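Local coordinates for protein lysozyme (Asticcacaulis excentricus, PDB 6H9D) that probably cleaves peptidoglycan as a muramidase with the phage lysozyme fold, and is linked to bacterial cell morphogenesis and stalk synthesis, at residues Phe59-Ile64 with Phe87-Gly92; Thr74-Asn79 with Arg103-Gly108; Gln115-Trp120 with Ser141-Phe146. All blocks are in the same frame, centred on the assembly; numbering follows the deposited sequence.

Contact 1 (Phe59-Ile64 with Phe87-Gly92); sequences FDLLPI and FCFNIG
Phe89 reaches across from helix 78-91 to meet Leu61 and Ile64 of helix 50-71. Helix 50-71 probably corresponds to the long helix that joins the small beta-containing lobe to the helical lobe, as in other phage lysozymes. The two short helical segments cross at 101°, with their axes 9.8 Å apart. The gap is bridged by the Phe89 ring and the side chains of Leu61 and Ile64.

The Phe89 side chain starts with CG anti to the backbone N (chi1 -175°). This places CG on the side of Leu61 and Ile64. Phe89 CB already lies 4.1 Å from Leu61 CD2. At Phe89 CG the same methyl comes in to 3.7 Å. Leu61 CD2 sits over one ring face, offset toward the rim, in a CH-pi contact. It is 3.8 Å from the ring centroid and 18° off the ring normal. Further along, Phe89 CD1 meets Ile64 CG1 at 3.8 Å. Ile64 CG1 is oblique to the ring, and the two side chains cross at about a right angle. At Phe89 CE1 the neighbour is Asp60 O, 4.3 Å away and also oblique to the ring.

Asp60 OD2 is hydrogen-bonded to His38 ND1. Ile14 of helix 8-16 touches both Leu61 and Phe89, so a third helix joins this apolar cluster. A glycerol, probably from the crystallisation liquor, lies close to the Phe89 side chain.

No hydrogen bond links the two segments. Helix 50-71 is kinked where the N atoms of Pro63 and Ile64 make no bond to the turn before; proline has no N-H to give. At the kink, Ile64 presents CG2 to Cys88. Ile64 CG2 lies 3.7 Å from Cys88 CB and 3.8 Å from Cys88 SG.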
loop_
_atom_site.group_PDB
_atom_site.type_symbol
_atom_site.label_atom_id
_atom_site.label_comp_id
_atom_site.label_asym_id
_atom_site.label_seq_id
_atom_site.Cartn_x
_atom_site.Cartn_y
_atom_site.Cartn_z
ATOM N N PHE A 59 10.967 1.656 -5.445
ATOM C CA PHE A 59 10.620 1.830 -6.875
ATOM C C PHE A 59 9.133 1.554 -7.095
ATOM O O PHE A 59 8.448 2.304 -7.734
ATOM C CB PHE A 59 11.414 0.899 -7.785
ATOM C CG PHE A 59 12.895 1.162 -7.873
ATOM C CD1 PHE A 59 13.428 2.406 -7.562
ATOM C CD2 PHE A 59 13.752 0.162 -8.306
ATOM C CE1 PHE A 59 14.795 2.628 -7.643
ATOM C CE2 PHE A 59 15.116 0.393 -8.399
ATOM C CZ PHE A 59 15.630 1.627 -8.094
ATOM N N ASP A 60 8.635 0.451 -6.529
ATOM C CA ASP A 60 7.250 0.034 -6.716
ATOM C C ASP A 60 6.307 1.084 -6.094
ATOM O O ASP A 60 5.159 1.209 -6.488
ATOM C CB ASP A 60 7.044 -1.381 -6.163
ATOM C CG ASP A 60 7.727 -2.460 -7.000
ATOM O OD1 ASP A 60 7.863 -2.250 -8.217
ATOM O OD2 ASP A 60 8.158 -3.489 -6.427
ATOM N N LEU A 61 6.767 1.798 -5.068
ATOM C CA LEU A 61 5.911 2.777 -4.377
ATOM C C LEU A 61 5.869 4.134 -5.102
ATOM O O LEU A 61 4.974 4.898 -4.845
ATOM C CB LEU A 61 6.412 2.957 -2.948
ATOM C CG LEU A 61 6.171 1.770 -2.025
ATOM C CD1 LEU A 61 6.830 1.998 -0.672
ATOM C CD2 LEU A 61 4.690 1.506 -1.889
ATOM N N LEU A 62 6.810 4.407 -6.025
ATOM C CA LEU A 62 6.902 5.705 -6.702
ATOM C C LEU A 62 5.561 6.096 -7.308
ATOM O O LEU A 62 5.115 7.209 -7.068
ATOM C CB LEU A 62 7.991 5.692 -7.780
ATOM C CG LEU A 62 9.432 5.748 -7.274
ATOM C CD1 LEU A 62 10.417 5.579 -8.429
ATOM C CD2 LEU A 62 9.711 7.047 -6.530
ATOM N N PRO A 63 4.886 5.255 -8.123
ATOM C CA PRO A 63 3.600 5.627 -8.694
ATOM C C PRO A 63 2.475 5.758 -7.665
ATOM O O PRO A 63 1.519 6.505 -7.895
ATOM C CB PRO A 63 3.272 4.534 -9.704
ATOM C CG PRO A 63 4.164 3.375 -9.319
ATOM C CD PRO A 63 5.369 3.964 -8.636
ATOM N N ILE A 64 2.597 5.062 -6.535
ATOM C CA ILE A 64 1.620 5.238 -5.438
ATOM C C ILE A 64 1.792 6.630 -4.816
ATOM O O ILE A 64 0.787 7.300 -4.534
ATOM C CB ILE A 64 1.753 4.146 -4.358
ATOM C CG1 ILE A 64 1.868 2.732 -4.961
ATOM C CG2 ILE A 64 0.593 4.273 -3.386
ATOM C CD1 ILE A 64 0.688 2.339 -5.816
ATOM N N PHE A 87 -2.197 2.171 2.040
ATOM C CA PHE A 87 -3.552 1.775 1.737
ATOM C C PHE A 87 -3.735 1.696 0.207
ATOM O O PHE A 87 -4.169 0.691 -0.325
ATOM C CB PHE A 87 -4.527 2.765 2.372
ATOM C CG PHE A 87 -5.976 2.492 2.050
ATOM C CD1 PHE A 87 -6.640 1.430 2.634
ATOM C CD2 PHE A 87 -6.664 3.296 1.159
ATOM C CE1 PHE A 87 -7.967 1.173 2.325
ATOM C CE2 PHE A 87 -7.995 3.046 0.865
ATOM C CZ PHE A 87 -8.644 1.983 1.442
ATOM N N CYS A 88 -3.303 2.751 -0.477
ATOM C CA CYS A 88 -3.377 2.851 -1.923
ATOM C C CYS A 88 -2.530 1.763 -2.601
ATOM O O CYS A 88 -2.980 1.168 -3.557
ATOM C CB CYS A 88 -2.968 4.237 -2.397
ATOM S SG CYS A 88 -3.155 4.380 -4.197
ATOM N N PHE A 89 -1.344 1.456 -2.054
ATOM C CA PHE A 89 -0.515 0.362 -2.533
ATOM C C PHE A 89 -1.275 -0.961 -2.460
ATOM O O PHE A 89 -1.203 -1.798 -3.363
ATOM C CB PHE A 89 0.796 0.283 -1.738
ATOM C CG PHE A 89 1.796 -0.732 -2.225
ATOM C CD1 PHE A 89 2.243 -0.720 -3.536
ATOM C CD2 PHE A 89 2.304 -1.697 -1.367
ATOM C CE1 PHE A 89 3.167 -1.650 -3.981
ATOM C CE2 PHE A 89 3.219 -2.638 -1.813
ATOM C CZ PHE A 89 3.679 -2.597 -3.112
ATOM N N ASN A 90 -2.012 -1.159 -1.365
ATOM C CA ASN A 90 -2.663 -2.415 -1.099
ATOM C C ASN A 90 -3.885 -2.581 -2.019
ATOM O O ASN A 90 -4.100 -3.659 -2.544
ATOM C CB ASN A 90 -3.050 -2.516 0.381
ATOM C CG ASN A 90 -3.726 -3.817 0.735
ATOM O OD1 ASN A 90 -4.771 -3.808 1.374
ATOM N ND2 ASN A 90 -3.155 -4.925 0.304
ATOM N N ILE A 91 -4.710 -1.540 -2.173
ATOM C CA ILE A 91 -5.992 -1.712 -2.897
ATOM C C ILE A 91 -5.817 -1.343 -4.381
ATOM O O ILE A 91 -6.700 -1.613 -5.188
ATOM C CB ILE A 91 -7.154 -0.939 -2.244
ATOM C CG1 ILE A 91 -7.038 0.573 -2.424
ATOM C CG2 ILE A 91 -7.300 -1.310 -0.772
ATOM C CD1 ILE A 91 -8.328 1.304 -2.203
ATOM N N GLY A 92 -4.696 -0.715 -4.728
ATOM C CA GLY A 92 -4.437 -0.263 -6.097
ATOM C C GLY A 92 -4.928 1.163 -6.339
ATOM O O GLY A 92 -5.897 1.620 -5.748
#

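Contact 2 (Thr74-Asn79 with Arg103-Gly108)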
loop_
_atom_site.group_PDB
_atom_site.type_symbol
_atom_site.label_atom_id
_atom_site.label_comp_id
_atom_site.label_asym_id
_atom_site.label_seq_id
_atom_site.Cartn_x
_atom_site.Cartn_y
_atom_site.Cartn_z
ATOM N N THR A 74 -6.593 17.951 -0.185
ATOM C CA THR A 74 -6.492 18.623 1.129
ATOM C C THR A 74 -5.063 18.476 1.638
ATOM O O THR A 74 -4.375 17.565 1.188
ATOM C CB THR A 74 -7.468 18.030 2.147
ATOM O OG1 THR A 74 -7.015 16.718 2.445
ATOM C CG2 THR A 74 -8.894 17.979 1.655
ATOM N N PRO A 75 -4.599 19.318 2.575
ATOM C CA PRO A 75 -3.263 19.181 3.131
ATOM C C PRO A 75 -3.193 17.903 3.973
ATOM O O PRO A 75 -4.156 17.528 4.559
ATOM C CB PRO A 75 -3.101 20.414 4.015
ATOM C CG PRO A 75 -4.162 21.354 3.514
ATOM C CD PRO A 75 -5.307 20.452 3.117
ATOM N N LEU A 76 -2.034 17.265 4.000
ATOM C CA LEU A 76 -1.904 16.019 4.775
ATOM C C LEU A 76 -0.721 16.125 5.721
ATOM O O LEU A 76 0.218 16.828 5.413
ATOM C CB LEU A 76 -1.586 14.873 3.813
ATOM C CG LEU A 76 -2.666 14.454 2.831
ATOM C CD1 LEU A 76 -2.121 13.379 1.925
ATOM C CD2 LEU A 76 -3.892 13.951 3.554
ATOM N N THR A 77 -0.803 15.405 6.830
ATOM C CA THR A 77 0.365 15.255 7.717
ATOM C C THR A 77 1.215 14.112 7.139
ATOM O O THR A 77 0.694 13.316 6.349
ATOM C CB THR A 77 -0.052 14.926 9.154
ATOM O OG1 THR A 77 -0.487 13.576 9.219
ATOM C CG2 THR A 77 -1.114 15.844 9.699
ATOM N N GLN A 78 2.467 14.002 7.561
ATOM C CA GLN A 78 3.313 12.899 7.053
ATOM C C GLN A 78 2.675 11.541 7.375
ATOM O O GLN A 78 2.700 10.700 6.523
ATOM C CB GLN A 78 4.707 12.967 7.657
ATOM C CG GLN A 78 5.616 11.859 7.173
ATOM C CD GLN A 78 5.967 12.050 5.722
ATOM O OE1 GLN A 78 6.404 13.110 5.310
ATOM N NE2 GLN A 78 5.764 11.014 4.939
ATOM N N ASN A 79 2.147 11.366 8.583
ATOM C CA ASN A 79 1.508 10.091 8.996
ATOM C C ASN A 79 0.303 9.795 8.105
ATOM O O ASN A 79 0.128 8.656 7.749
ATOM C CB ASN A 79 1.127 10.092 10.470
ATOM C CG ASN A 79 2.334 10.094 11.376
ATOM O OD1 ASN A 79 3.428 9.825 10.938
ATOM N ND2 ASN A 79 2.144 10.406 12.638
ATOM N N ARG A 103 -12.699 10.108 -0.860
ATOM C CA ARG A 103 -13.755 11.115 -0.840
ATOM C C ARG A 103 -13.781 11.838 0.502
ATOM O O ARG A 103 -13.812 13.067 0.563
ATOM C CB ARG A 103 -15.115 10.471 -1.118
ATOM C CG ARG A 103 -15.634 10.702 -2.528
ATOM C CD ARG A 103 -16.936 9.954 -2.767
ATOM N NE ARG A 103 -16.785 8.901 -3.767
ATOM C CZ ARG A 103 -16.985 7.609 -3.527
ATOM N NH1 ARG A 103 -17.346 7.206 -2.317
ATOM N NH2 ARG A 103 -16.825 6.721 -4.498
ATOM N N ARG A 104 -13.768 11.053 1.572
ATOM C CA ARG A 104 -13.781 11.566 2.934
ATOM C C ARG A 104 -12.549 12.423 3.171
ATOM O O ARG A 104 -12.647 13.540 3.675
ATOM C CB ARG A 104 -13.825 10.415 3.940
ATOM C CG ARG A 104 -15.221 9.878 4.212
ATOM C CD ARG A 104 -16.264 10.606 3.381
ATOM N NE ARG A 104 -17.258 9.691 2.827
ATOM C CZ ARG A 104 -17.945 9.920 1.712
ATOM N NH1 ARG A 104 -17.748 11.037 1.027
ATOM N NH2 ARG A 104 -18.829 9.030 1.281
ATOM N N VAL A 105 -11.386 11.894 2.803
ATOM C CA VAL A 105 -10.142 12.641 2.975
ATOM C C VAL A 105 -10.272 14.013 2.310
ATOM O O VAL A 105 -9.862 15.024 2.880
ATOM C CB VAL A 105 -8.932 11.883 2.406
ATOM C CG1 VAL A 105 -7.748 12.806 2.171
ATOM C CG2 VAL A 105 -8.547 10.735 3.307
ATOM N N ASN A 106 -10.823 14.035 1.093
ATOM C CA ASN A 106 -10.913 15.273 0.325
ATOM C C ASN A 106 -11.988 16.197 0.925
ATOM O O ASN A 106 -11.998 17.371 0.647
ATOM C CB ASN A 106 -11.135 15.013 -1.165
ATOM C CG ASN A 106 -9.835 14.754 -1.896
ATOM O OD1 ASN A 106 -8.780 15.209 -1.458
ATOM N ND2 ASN A 106 -9.890 14.024 -2.994
ATOM N N GLU A 107 -12.889 15.650 1.737
ATOM C CA GLU A 107 -13.917 16.450 2.412
ATOM C C GLU A 107 -13.408 16.967 3.768
ATOM O O GLU A 107 -14.162 17.642 4.483
ATOM C CB GLU A 107 -15.173 15.604 2.656
ATOM C CG GLU A 107 -15.954 15.304 1.395
ATOM C CD GLU A 107 -16.966 14.182 1.544
ATOM O OE1 GLU A 107 -17.122 13.640 2.659
ATOM O OE2 GLU A 107 -17.579 13.840 0.538
ATOM N N GLY A 108 -12.173 16.610 4.145
ATOM C CA GLY A 108 -11.602 16.999 5.449
ATOM C C GLY A 108 -12.199 16.207 6.612
ATOM O O GLY A 108 -12.144 16.618 7.762
#
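Thr74 meets the C-terminal end of helix 100-106 with both branches of its side chain. Its OG1 lies between the backbone N and the carbonyl carbon (chi1 69°). From there it gives a weak hydrogen bond to Val105 O, with OG1 and O 3.3 Å apart. The methyl CG2 touches two carbonyl oxygens of the last turn. Thr74 CG2 is 3.3 Å from Asn106 O and an equal distance from Val105 O. Both branches thus meet Val105 O. The backbone of Thr74 is near the Asn106 amide too, but N and OD1 are 3.7 Å apart and make no bond. That amide is held by the chain just before: His73 N binds Asn106 OD1, and Leu71 O accepts from Asn106 ND2.

The helix end that receives Thr74 is a Schellman motif. Gly108 closes it with positive phi (74°), and Gly108 N bonds back to Val105 O at 3.1 Å. Val105 O therefore serves both the helix end and Thr74 OG1. Within the same turn, Arg104 NH1 pairs with Glu107 OE2 at 2.9 Å in a salt bridge. The site lies at the surface of the helical lobe of this phage lysozyme fold.

Beyond Pro75 the chain runs on extended, and Leu76 makes the second contact. Its CD2 reaches Val105 CG1 at 4.3 Å, a loose apolar touch. Val105 also touches Ala113 of helix 110-116 and Phe146 of helix 133-146. Thr77 is the N-cap of helix 78-91. Its side chain caps a backbone N just past Asn79, and Gln80 returns the bond by accepting from Thr77 N through OE1, as in a capping box.

Contact 3 (Gln115-Trp120 with Ser141-Phe146)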
loop_
_atom_site.group_PDB
_atom_site.type_symbol
_atom_site.label_atom_id
_atom_site.label_comp_id
_atom_site.label_asym_id
_atom_site.label_seq_id
_atom_site.Cartn_x
_atom_site.Cartn_y
_atom_site.Cartn_z
ATOM N N GLN A 115 -12.533 5.278 9.089
ATOM C CA GLN A 115 -13.607 4.286 9.192
ATOM C C GLN A 115 -13.870 3.640 7.828
ATOM O O GLN A 115 -14.207 2.469 7.757
ATOM C CB GLN A 115 -14.926 4.898 9.670
ATOM C CG GLN A 115 -14.889 5.418 11.098
ATOM C CD GLN A 115 -16.174 6.132 11.434
ATOM O OE1 GLN A 115 -16.365 7.308 11.110
ATOM N NE2 GLN A 115 -17.083 5.404 12.057
ATOM N N ALA A 116 -13.776 4.430 6.763
ATOM C CA ALA A 116 -14.035 3.928 5.406
ATOM C C ALA A 116 -13.060 2.796 5.055
ATOM O O ALA A 116 -13.366 1.935 4.247
ATOM C CB ALA A 116 -13.943 5.064 4.424
ATOM N N MET A 117 -11.878 2.795 5.682
ATOM C CA MET A 117 -10.878 1.784 5.400
ATOM C C MET A 117 -11.415 0.401 5.782
ATOM O O MET A 117 -10.966 -0.616 5.265
ATOM C CB MET A 117 -9.564 2.097 6.126
ATOM C CG MET A 117 -8.873 3.344 5.600
ATOM S SD MET A 117 -7.279 3.679 6.452
ATOM C CE MET A 117 -6.629 4.985 5.411
ATOM N N ASP A 118 -12.373 0.356 6.707
ATOM C CA ASP A 118 -12.995 -0.914 7.120
ATOM C C ASP A 118 -13.734 -1.592 5.957
ATOM O O ASP A 118 -14.056 -2.773 6.045
ATOM C CB ASP A 118 -13.975 -0.699 8.273
ATOM C CG ASP A 118 -13.337 -0.097 9.511
ATOM O OD1 ASP A 118 -12.092 -0.135 9.619
ATOM O OD2 ASP A 118 -14.085 0.413 10.355
ATOM N N ASN A 119 -14.037 -0.829 4.896
ATOM C CA ASN A 119 -14.748 -1.349 3.721
ATOM C C ASN A 119 -13.830 -2.196 2.838
ATOM O O ASN A 119 -14.278 -2.753 1.853
ATOM C CB ASN A 119 -15.349 -0.222 2.885
ATOM C CG ASN A 119 -16.399 0.500 3.688
ATOM O OD1 ASN A 119 -17.032 -0.106 4.548
ATOM N ND2 ASN A 119 -16.529 1.791 3.474
ATOM N N TRP A 120 -12.550 -2.284 3.204
ATOM C CA TRP A 120 -11.534 -2.861 2.350
ATOM C C TRP A 120 -10.844 -4.023 3.063
ATOM O O TRP A 120 -9.605 -4.056 3.203
ATOM C CB TRP A 120 -10.559 -1.756 1.933
ATOM C CG TRP A 120 -11.236 -0.688 1.133
ATOM C CD1 TRP A 120 -11.830 0.443 1.615
ATOM C CD2 TRP A 120 -11.444 -0.666 -0.288
ATOM N NE1 TRP A 120 -12.391 1.158 0.598
ATOM C CE2 TRP A 120 -12.177 0.503 -0.580
ATOM C CE3 TRP A 120 -11.111 -1.529 -1.333
ATOM C CZ2 TRP A 120 -12.534 0.861 -1.878
ATOM C CZ3 TRP A 120 -11.467 -1.181 -2.616
ATOM C CH2 TRP A 120 -12.162 -0.001 -2.883
ATOM N N SER A 141 -3.459 -1.253 11.605
ATOM C CA SER A 141 -2.144 -0.579 11.554
ATOM C C SER A 141 -2.201 0.703 10.709
ATOM O O SER A 141 -1.643 1.734 11.097
ATOM C CB SER A 141 -1.063 -1.494 11.042
ATOM O OG SER A 141 -0.923 -2.626 11.854
ATOM N N GLU A 142 -2.862 0.652 9.545
ATOM C CA GLU A 142 -2.935 1.841 8.670
ATOM C C GLU A 142 -3.743 2.951 9.361
ATOM O O GLU A 142 -3.375 4.132 9.355
ATOM C CB GLU A 142 -3.520 1.449 7.317
ATOM C CG GLU A 142 -2.516 0.691 6.453
ATOM C CD GLU A 142 -3.073 -0.002 5.218
ATOM O OE1 GLU A 142 -4.276 -0.214 5.178
ATOM O OE2 GLU A 142 -2.273 -0.376 4.338
ATOM N N LYS A 143 -4.868 2.571 9.961
ATOM C CA LYS A 143 -5.740 3.522 10.613
ATOM C C LYS A 143 -5.021 4.154 11.814
ATOM O O LYS A 143 -5.124 5.369 12.017
ATOM C CB LYS A 143 -7.040 2.844 11.056
ATOM C CG LYS A 143 -7.969 2.454 9.917
ATOM C CD LYS A 143 -9.070 1.494 10.323
ATOM C CE LYS A 143 -10.065 2.117 11.273
ATOM N NZ LYS A 143 -11.095 1.127 11.653
ATOM N N SER A 144 -4.296 3.338 12.583
ATOM C CA SER A 144 -3.517 3.839 13.738
ATOM C C SER A 144 -2.556 4.936 13.290
ATOM O O SER A 144 -2.581 6.031 13.844
ATOM C CB SER A 144 -2.770 2.759 14.460
ATOM O OG SER A 144 -3.667 1.975 15.224
ATOM N N LEU A 145 -1.758 4.644 12.263
ATOM C CA LEU A 145 -0.793 5.624 11.772
ATOM C C LEU A 145 -1.532 6.858 11.251
ATOM O O LEU A 145 -1.165 7.999 11.560
ATOM C CB LEU A 145 0.068 4.997 10.666
ATOM C CG LEU A 145 1.122 5.922 10.043
ATOM C CD1 LEU A 145 2.107 6.408 11.115
ATOM C CD2 LEU A 145 1.884 5.225 8.928
ATOM N N PHE A 146 -2.550 6.614 10.415
ATOM C CA PHE A 146 -3.311 7.665 9.756
ATOM C C PHE A 146 -3.791 8.703 10.778
ATOM O O PHE A 146 -3.797 9.899 10.477
ATOM C CB PHE A 146 -4.523 7.090 9.018
ATOM C CG PHE A 146 -5.338 8.115 8.268
ATOM C CD1 PHE A 146 -4.915 8.606 7.033
ATOM C CD2 PHE A 146 -6.539 8.576 8.784
ATOM C CE1 PHE A 146 -5.665 9.546 6.341
ATOM C CE2 PHE A 146 -7.298 9.501 8.084
ATOM C CZ PHE A 146 -6.856 10.003 6.874
HETATM O O HOH W 1 -13.825 1.856 12.501
#
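Asp118 and Lys143 form a salt bridge with NZ 2.6 Å from Asp118 OD1. The ammonium sits on the syn lone pair of OD1, the side facing the other oxygen. Lys143 NZ is 3.3 Å from Asp118 OD2, so OD1 is the main acceptor. A water completes the link. It donates to Asp118 OD2 at 2.6 Å and accepts from Lys143 NZ at 3.0 Å. The lysine has two partners here, and the water ties the second carboxylate oxygen to the same nitrogen. The two side chains cross at about a right angle. Lys143 bends at chi3 (67°), which swings CE to within 3.5 Å of Asp118 OD1.

Asp118 stands on a short 3-10 segment that follows helix 110-116. Lys143 stands on helix 133-146, the last helix of the chain. The two-stranded hairpin 122-125/128-131 lies between them in sequence. The contact brings the end of helix 110-116 against helix 133-146 within the helical lobe of the phage lysozyme fold.

Next to the salt bridge, Met117 points at helix 133-146. Its side chain is extended beyond CG and slides past Lys143 in the opposite direction. Met117 SD lies 3.7 Å from Lys143 CG and 4.5 Å from Glu142 CB. The carboxylate of Glu142 is buried. It is matched by Arg138 and Arg139 in salt bridges and by Ser86 in a hydrogen bond, which would favour its charged form.

Met117 CE comes to 4.3 Å from Phe146 CD1, oblique to the ring. The Phe146 ring also packs on Val105, Val110, Ala113 and Ala114, and Val101 of helix 100-106 also touches Met117.

Overall arrangement
Contacts 1 and 3 are buried, whereas contact 2 lies at the surface, about 17 Å from the centre of the chain. Contact 1 is nearest that centre, about 5 Å away, and is apolar, with no hydrogen bond across it. Contact 3 combines a buried methionine with a salt bridge on its more exposed side. Contact 2 relies on one weak hydrogen bond and a few carbon contacts. Contact 1 uses the C-terminal end of helix 78-91, and the first segment of contact 2 leads into its start; they do not touch. Contact 3 meets both: Phe87 packs on Trp120 and Met117, and Val105 on Phe146. Helices 100-106 (contact 2) and 110-116 (contact 3) are consecutive.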